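Local coordinates for Rna-directed RNA polymerase (Infectious pancreatic necrosis virus, PDB 3ZED), which probably copies the viral RNA genome as an RNA-dependent RNA polymerase, extending RNA by one nucleotide at a time from ribonucleoside triphosphates, with release of diphosphate, at residues N169-M174 with T318-S323; S161-G166 with D313-T318. One frame throughout, in Å; residues are numbered along the deposited sequence.

Interaction 1 (N169-M174 with T318-S323); sequences NRLLAM and TRNIWS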
# COMPACT_ATOMS: atom_id res chain seq x y z
N ASN B 169 17.58 -13.99 -0.07
CA ASN B 169 17.51 -14.17 1.38
C ASN B 169 16.20 -13.62 1.94
O ASN B 169 15.64 -14.20 2.87
CB ASN B 169 18.69 -13.51 2.08
CG ASN B 169 19.92 -14.36 2.04
OD1 ASN B 169 20.00 -15.40 2.69
ND2 ASN B 169 20.89 -13.96 1.24
N ARG B 170 15.69 -12.52 1.34
CA ARG B 170 14.40 -11.92 1.70
C ARG B 170 13.27 -12.91 1.43
O ARG B 170 12.38 -13.06 2.27
CB ARG B 170 14.17 -10.61 0.93
CG ARG B 170 12.83 -9.95 1.20
CD ARG B 170 12.73 -9.42 2.61
NE ARG B 170 11.48 -8.67 2.81
CZ ARG B 170 11.15 -8.07 3.94
NH1 ARG B 170 11.95 -8.12 4.99
NH2 ARG B 170 9.99 -7.42 4.04
N LEU B 171 13.33 -13.63 0.29
CA LEU B 171 12.33 -14.64 -0.06
C LEU B 171 12.26 -15.74 1.01
O LEU B 171 11.16 -16.15 1.41
CB LEU B 171 12.60 -15.24 -1.45
CG LEU B 171 12.32 -14.36 -2.67
CD1 LEU B 171 12.66 -15.12 -3.95
CD2 LEU B 171 10.85 -13.90 -2.73
N LEU B 172 13.43 -16.19 1.52
CA LEU B 172 13.53 -17.19 2.59
C LEU B 172 12.85 -16.68 3.88
O LEU B 172 12.11 -17.43 4.51
CB LEU B 172 15.00 -17.57 2.89
CG LEU B 172 15.88 -18.10 1.75
CD1 LEU B 172 17.22 -18.56 2.28
CD2 LEU B 172 15.20 -19.24 0.98
N ALA B 173 13.11 -15.42 4.25
CA ALA B 173 12.51 -14.78 5.43
C ALA B 173 10.96 -14.71 5.29
O ALA B 173 10.25 -15.02 6.26
CB ALA B 173 13.09 -13.39 5.62
N MET B 174 10.44 -14.38 4.08
CA MET B 174 8.99 -14.33 3.79
C MET B 174 8.38 -15.72 3.96
O MET B 174 7.36 -15.84 4.63
CB MET B 174 8.69 -13.77 2.38
CG MET B 174 9.20 -12.36 2.18
SD MET B 174 8.56 -11.07 3.35
CE MET B 174 7.08 -10.56 2.49
N THR B 318 17.10 -7.44 0.93
CA THR B 318 16.63 -6.49 -0.07
C THR B 318 15.13 -6.68 -0.10
O THR B 318 14.68 -7.78 -0.41
CB THR B 318 17.29 -6.65 -1.45
OG1 THR B 318 18.71 -6.69 -1.35
CG2 THR B 318 16.84 -5.55 -2.45
N ARG B 319 14.36 -5.66 0.25
CA ARG B 319 12.91 -5.80 0.20
C ARG B 319 12.46 -5.90 -1.27
O ARG B 319 13.09 -5.31 -2.17
CB ARG B 319 12.20 -4.67 0.96
CG ARG B 319 12.49 -4.70 2.46
CD ARG B 319 11.27 -4.40 3.31
NE ARG B 319 10.99 -2.97 3.42
CZ ARG B 319 9.78 -2.44 3.34
NH1 ARG B 319 8.72 -3.22 3.12
NH2 ARG B 319 9.61 -1.13 3.46
N ASN B 320 11.41 -6.68 -1.50
CA ASN B 320 10.91 -6.92 -2.86
C ASN B 320 9.58 -6.28 -3.14
O ASN B 320 8.68 -6.35 -2.31
CB ASN B 320 10.80 -8.43 -3.11
CG ASN B 320 12.12 -9.14 -3.10
OD1 ASN B 320 13.07 -8.71 -3.72
ND2 ASN B 320 12.21 -10.26 -2.39
N ILE B 321 9.45 -5.71 -4.34
CA ILE B 321 8.18 -5.21 -4.85
C ILE B 321 7.67 -6.29 -5.83
O ILE B 321 8.36 -6.60 -6.81
CB ILE B 321 8.26 -3.80 -5.50
CG1 ILE B 321 8.72 -2.69 -4.51
CG2 ILE B 321 6.95 -3.44 -6.26
CD1 ILE B 321 7.68 -1.66 -3.96
N TRP B 322 6.52 -6.88 -5.53
CA TRP B 322 5.89 -7.87 -6.41
C TRP B 322 5.16 -7.05 -7.46
O TRP B 322 4.10 -6.46 -7.19
CB TRP B 322 4.97 -8.76 -5.59
CG TRP B 322 4.48 -9.99 -6.29
CD1 TRP B 322 5.03 -11.24 -6.22
CD2 TRP B 322 3.27 -10.12 -7.06
NE1 TRP B 322 4.24 -12.14 -6.91
CE2 TRP B 322 3.17 -11.48 -7.45
CE3 TRP B 322 2.27 -9.22 -7.47
CZ2 TRP B 322 2.10 -11.96 -8.22
CZ3 TRP B 322 1.21 -9.69 -8.23
CH2 TRP B 322 1.13 -11.04 -8.60
N SER B 323 5.80 -6.89 -8.62
CA SER B 323 5.26 -6.00 -9.62
C SER B 323 4.23 -6.72 -10.50
O SER B 323 4.57 -7.43 -11.45
CB SER B 323 6.39 -5.36 -10.41
OG SER B 323 5.89 -4.27 -11.18
O HOH W 1 10.31 -8.17 0.45
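R170 and R319 lie side by side and point the same way, one from helix 164-179, the other from the residue just before strand 320-323. The aliphatic part of R319 does the touching: its CD sits over one face of the R170 guanidinium, displaced toward the rim, 3.4 Å from R170 NH2. The two guanidinium planes are turned 63° apart, so this is not a flat stack of like charges; R170 NH2 and R319 NH1 stay 4.5 Å apart, and R319 turns its own charge to E307 in a salt bridge. R170 CB lies 3.2 Å from T318 O, and R170 CG, anti to the backbone N (chi1 178°), comes to 3.3 Å from the same oxygen. No direct hydrogen bond joins the segments. Instead a water in the plane of the R170 guanidinium, at its edge, accepts from R170 NE at 2.7 Å and from N320 N, also at 2.7 Å. N320 slides past R170 in the opposite direction, its ND2 3.7 Å from R170 CG, and crosses L171 at about a right angle, with L171 CD2 3.9 Å from the same nitrogen. N320 OD1 is taken by Q167, one turn back on the helix. In the polymerase's palm-domain region, helix 164-179 thus packs against the start of strand 320-323, whose antiparallel partner, strand 299-310, also meets L171 and N320 through L302.

Interaction 2 (S161-G166 with D313-T318); sequences SGSYSG and DWDKKT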
# COMPACT_ATOMS: atom_id res chain seq x y z
N SER B 161 19.21 -0.26 -4.37
CA SER B 161 18.31 -1.35 -4.72
C SER B 161 18.91 -2.74 -4.36
O SER B 161 18.57 -3.76 -4.97
CB SER B 161 17.96 -1.27 -6.21
OG SER B 161 19.11 -1.11 -7.01
N GLY B 162 19.75 -2.77 -3.32
CA GLY B 162 20.33 -4.01 -2.78
C GLY B 162 21.06 -4.91 -3.76
O GLY B 162 21.85 -4.44 -4.59
N SER B 163 20.82 -6.22 -3.65
CA SER B 163 21.49 -7.23 -4.47
C SER B 163 20.61 -8.44 -4.71
O SER B 163 19.54 -8.53 -4.11
CB SER B 163 22.79 -7.68 -3.79
OG SER B 163 22.56 -8.35 -2.56
N TYR B 164 21.05 -9.37 -5.58
CA TYR B 164 20.34 -10.63 -5.84
C TYR B 164 20.31 -11.48 -4.56
O TYR B 164 19.26 -11.98 -4.20
CB TYR B 164 20.98 -11.42 -6.99
CG TYR B 164 20.58 -10.97 -8.38
CD1 TYR B 164 19.29 -11.18 -8.85
CD2 TYR B 164 21.52 -10.42 -9.25
CE1 TYR B 164 18.93 -10.80 -10.15
CE2 TYR B 164 21.17 -10.05 -10.55
CZ TYR B 164 19.88 -10.25 -11.00
OH TYR B 164 19.55 -9.89 -12.28
N SER B 165 21.46 -11.59 -3.85
CA SER B 165 21.57 -12.33 -2.58
C SER B 165 20.57 -11.75 -1.55
O SER B 165 19.87 -12.51 -0.88
CB SER B 165 22.99 -12.27 -2.04
OG SER B 165 23.86 -13.15 -2.73
N GLY B 166 20.54 -10.41 -1.45
CA GLY B 166 19.61 -9.69 -0.58
C GLY B 166 18.17 -10.09 -0.87
O GLY B 166 17.46 -10.50 0.06
N ASP B 313 24.19 -5.72 6.19
CA ASP B 313 23.17 -6.68 5.74
C ASP B 313 22.74 -6.45 4.29
O ASP B 313 21.69 -6.96 3.89
CB ASP B 313 21.92 -6.64 6.65
CG ASP B 313 22.21 -6.83 8.13
OD1 ASP B 313 23.05 -7.70 8.47
OD2 ASP B 313 21.61 -6.09 8.95
N TRP B 314 23.58 -5.76 3.47
CA TRP B 314 23.30 -5.50 2.05
C TRP B 314 22.93 -6.76 1.28
O TRP B 314 21.99 -6.73 0.47
CB TRP B 314 24.53 -4.86 1.40
CG TRP B 314 24.29 -4.34 0.01
CD1 TRP B 314 24.75 -4.88 -1.16
CD2 TRP B 314 23.59 -3.14 -0.35
NE1 TRP B 314 24.36 -4.10 -2.22
CE2 TRP B 314 23.66 -3.01 -1.76
CE3 TRP B 314 22.88 -2.17 0.38
CZ2 TRP B 314 23.08 -1.94 -2.45
CZ3 TRP B 314 22.28 -1.12 -0.31
CH2 TRP B 314 22.38 -1.01 -1.71
N ASP B 315 23.67 -7.87 1.50
CA ASP B 315 23.43 -9.14 0.81
C ASP B 315 22.52 -10.09 1.62
O ASP B 315 22.32 -11.24 1.21
CB ASP B 315 24.77 -9.81 0.46
CG ASP B 315 25.64 -8.99 -0.48
OD1 ASP B 315 25.12 -8.51 -1.51
OD2 ASP B 315 26.84 -8.82 -0.18
N LYS B 316 21.97 -9.63 2.74
CA LYS B 316 21.11 -10.45 3.61
C LYS B 316 19.65 -10.05 3.49
O LYS B 316 18.78 -10.86 3.80
CB LYS B 316 21.55 -10.33 5.09
CG LYS B 316 22.92 -10.91 5.40
CD LYS B 316 23.37 -10.55 6.81
CE LYS B 316 24.88 -10.55 6.96
NZ LYS B 316 25.30 -9.95 8.25
N LYS B 317 19.38 -8.78 3.09
CA LYS B 317 18.02 -8.29 3.02
C LYS B 317 17.83 -7.15 2.01
O LYS B 317 18.32 -6.04 2.20
CB LYS B 317 17.55 -7.84 4.42
CG LYS B 317 16.13 -7.30 4.49
CD LYS B 317 15.96 -6.43 5.73
CE LYS B 317 14.72 -5.57 5.69
NZ LYS B 317 14.60 -4.70 6.89
N THR B 318 17.10 -7.44 0.93
CA THR B 318 16.63 -6.49 -0.07
C THR B 318 15.13 -6.68 -0.10
O THR B 318 14.68 -7.78 -0.41
CB THR B 318 17.29 -6.65 -1.45
OG1 THR B 318 18.71 -6.69 -1.35
CG2 THR B 318 16.84 -5.55 -2.45
O HOH W 2 24.38 -4.19 -4.99
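S163, the N-cap of helix 164-179, carries the polar core of this contact with D315 and T318 in the loop joining antiparallel strands 299-310 and 320-323. Its OG donates to D315 OD1 at 2.8 Å, using the anti lone pair of that oxygen, and accepts from G166 N at 3.1 Å, the capping bond. Chi1 of 65° sets OG between its own backbone N and carbonyl carbon, where it can serve both. S163 N donates to T318 OG1 over 3.2 Å in a nearly straight bond (166°), while T318 N gives a weak one to G166 O.

The nonpolar part rests on G162, its CA over the six-membered ring of W314, 3.7 Å from its centroid, a CH-pi contact offset toward the rim. A water in the ring plane accepts from W314 NE1 at 2.8 Å and donates to G162 O. F35 meets the W314 ring edge-to-face.

Packing is close at G166, whose CA comes to 3.2 Å from T318 OG1, and S165 CB lies against D315 CB.

S163 OG links the D315 carboxylate to an N-H of the first helical turn; that negative charge would probably be favoured by the helix dipole and may polarise the serine hydroxyl.

The two contacts fasten successive turns of helix 164-179 to one continuous run of chain, and T318 belongs to both. Interaction 2 takes the helix start and the loop leading out of strand 299-310; interaction 1 takes the next turns and the opening of strand 320-323. Both are largely buried, but interaction 1 lies nearer the centre of the chain, while interaction 2 has the exposed lysines K316 and K317 at its margin. Their chemistry differs accordingly: direct hydrogen bonds, a helix cap and a glycine-tryptophan contact in interaction 2, against an arginine stem laid over a guanidinium face, and a bridging water, in interaction 1. N169 and R170 join them, N169 CB packing on K316 O.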